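Local coordinates for ORF98 PTP-2 (Cydia pomonella granulosis virus, PDB 6I28), which belongs to the dual-specificity protein phosphatases and probably removes phosphate from tyrosine and serine or threonine residues of proteins such as MAP kinases, at residues M120-D126 and V164-E168. Residues are numbered along the deposited sequence; the frame is centred on the assembly and turned at random.
Sequences MRTNQID and VVRVE
Gln-124 and Val-167 join the C-terminal beta hairpin, strands 154-159 and 162-167, to the end of helix 110-123 in the dual-specificity phosphatase domain. The primary amide of Gln-124 pairs with the backbone of Val-167 much as a strand neighbour would: Val-167 N donates to OE1 (2.9 Å, 164° at the hydrogen), and NE2 returns a bond to Val-167 O (2.9 Å). The two bonds differ in geometry. NE2 lies in the Val-167 carbonyl plane, on a lone pair, and that oxygen lies close to the amide plane, although the planes are mutually twisted, whereas Val-167 N sits above the plane of the side-chain carbonyl. A second N-H of NE2 goes to Arg-121 O, again on a lone pair, at 3.1 Å, which ties the amide back to its own helix and fixes its rotation. Gln-124 has positive phi just past the helix, and its side chain folds at chi2 (-70°) to bring the amide over the last turn and against the strand. A water donates to both OE1 and Val-165 O, giving OE1 a second bond.

The Val-167 side chain packs against the turn where Ile-125 N bonds to Met-120 O. Its CG1, anti to the backbone N (chi1 -178°), lies over Arg-121 CA and 4.0 Å from Met-120 CB, while CG2 packs against Ile-125 O at 3.2 Å. The thioether of Met-120 continues this apolar layer towards Tyr-127 and Ala-130 of the next helix. Arg-121 runs extended beside the chain terminus, but its guanidinium is held mainly by a salt bridge to Glu-83, with Phe-86 in cation-pi contact. The Tyr-117 hydroxyl bridges guanidinium and terminus, hydrogen-bonded to both Arg-121 NH1 and Glu-168 OXT; NH1 lies 4.2 Å from that OXT with no N-H aimed at it.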
# COMPACT_ATOMS: atom_id res chain seq x y z
N MET A 120 0.79 7.89 6.66
CA MET A 120 1.13 8.18 8.04
C MET A 120 2.58 8.61 8.17
O MET A 120 2.86 9.63 8.80
CB MET A 120 0.91 6.95 8.92
CG MET A 120 -0.49 6.47 9.04
SD MET A 120 -0.60 4.90 9.91
CE MET A 120 0.32 5.26 11.39
N ARG A 121 3.48 7.94 7.48
CA ARG A 121 4.88 8.19 7.75
C ARG A 121 5.45 9.36 6.94
O ARG A 121 6.28 10.12 7.45
CB ARG A 121 5.68 6.91 7.44
CG ARG A 121 7.17 7.08 7.64
CD ARG A 121 7.84 5.73 7.76
NE ARG A 121 9.28 5.76 7.51
CZ ARG A 121 10.08 4.68 7.61
NH1 ARG A 121 9.60 3.52 7.99
NH2 ARG A 121 11.37 4.78 7.35
N THR A 122 5.00 9.54 5.71
CA THR A 122 5.45 10.69 4.94
C THR A 122 4.82 11.99 5.44
O THR A 122 5.42 13.07 5.32
CB THR A 122 5.16 10.51 3.43
OG1 THR A 122 3.75 10.32 3.15
CG2 THR A 122 6.01 9.34 2.81
N ASN A 123 3.66 11.92 6.05
CA ASN A 123 3.00 13.12 6.57
C ASN A 123 3.16 13.27 8.07
O ASN A 123 2.86 14.33 8.60
CB ASN A 123 1.52 13.11 6.20
CG ASN A 123 1.31 13.37 4.73
OD1 ASN A 123 1.31 14.51 4.29
ND2 ASN A 123 1.16 12.33 3.96
N GLN A 124 3.67 12.25 8.75
CA GLN A 124 3.77 12.22 10.20
C GLN A 124 2.41 12.55 10.80
O GLN A 124 2.23 13.55 11.51
CB GLN A 124 4.85 13.17 10.71
CG GLN A 124 6.21 12.68 10.36
CD GLN A 124 6.58 11.45 11.14
OE1 GLN A 124 6.62 11.47 12.36
NE2 GLN A 124 6.89 10.37 10.43
N ILE A 125 1.43 11.70 10.47
CA ILE A 125 0.07 11.81 10.99
C ILE A 125 -0.35 10.42 11.49
O ILE A 125 0.18 9.41 11.08
CB ILE A 125 -0.95 12.35 9.96
CG1 ILE A 125 -1.13 11.41 8.76
CG2 ILE A 125 -0.52 13.69 9.42
CD1 ILE A 125 -2.10 11.96 7.65
N ASP A 126 -1.32 10.39 12.40
CA ASP A 126 -1.64 9.12 13.05
C ASP A 126 -2.56 8.26 12.19
O ASP A 126 -3.01 8.66 11.12
CB ASP A 126 -2.29 9.36 14.42
CG ASP A 126 -3.64 10.02 14.31
OD1 ASP A 126 -4.18 10.26 13.22
OD2 ASP A 126 -4.16 10.31 15.37
N VAL A 164 2.93 15.13 20.99
CA VAL A 164 3.31 15.19 19.58
C VAL A 164 3.41 13.76 19.10
O VAL A 164 3.98 12.92 19.79
CB VAL A 164 4.67 15.89 19.39
CG1 VAL A 164 5.22 15.71 17.93
CG2 VAL A 164 4.62 17.34 19.74
N VAL A 165 2.84 13.47 17.99
CA VAL A 165 2.93 12.14 17.40
C VAL A 165 4.15 12.06 16.49
O VAL A 165 4.46 12.99 15.74
CB VAL A 165 1.63 11.79 16.64
CG1 VAL A 165 1.51 12.62 15.37
CG2 VAL A 165 1.59 10.31 16.32
N ARG A 166 4.87 10.94 16.59
CA ARG A 166 5.91 10.60 15.62
C ARG A 166 5.55 9.26 15.01
O ARG A 166 5.26 8.31 15.74
CB ARG A 166 7.31 10.52 16.25
CG ARG A 166 8.08 11.86 16.23
CD ARG A 166 9.46 11.76 16.87
NE ARG A 166 9.41 12.15 18.29
CZ ARG A 166 9.13 13.38 18.74
NH1 ARG A 166 8.87 14.39 17.89
NH2 ARG A 166 9.12 13.61 20.05
N VAL A 167 5.59 9.16 13.70
CA VAL A 167 5.35 7.89 13.04
C VAL A 167 6.69 7.29 12.65
O VAL A 167 7.42 7.86 11.82
CB VAL A 167 4.46 8.04 11.80
CG1 VAL A 167 4.20 6.73 11.18
CG2 VAL A 167 3.11 8.64 12.25
N GLU A 168 6.96 6.12 13.19
CA GLU A 168 8.17 5.36 12.92
C GLU A 168 8.01 4.43 11.72
O GLU A 168 9.00 3.92 11.26
CB GLU A 168 8.56 4.54 14.15
CG GLU A 168 8.77 5.37 15.41
CD GLU A 168 9.25 4.56 16.65
OE1 GLU A 168 10.05 5.10 17.45
OE2 GLU A 168 8.80 3.42 16.84
OXT GLU A 168 6.94 4.13 11.21
O HOH W 1 6.38 13.85 13.92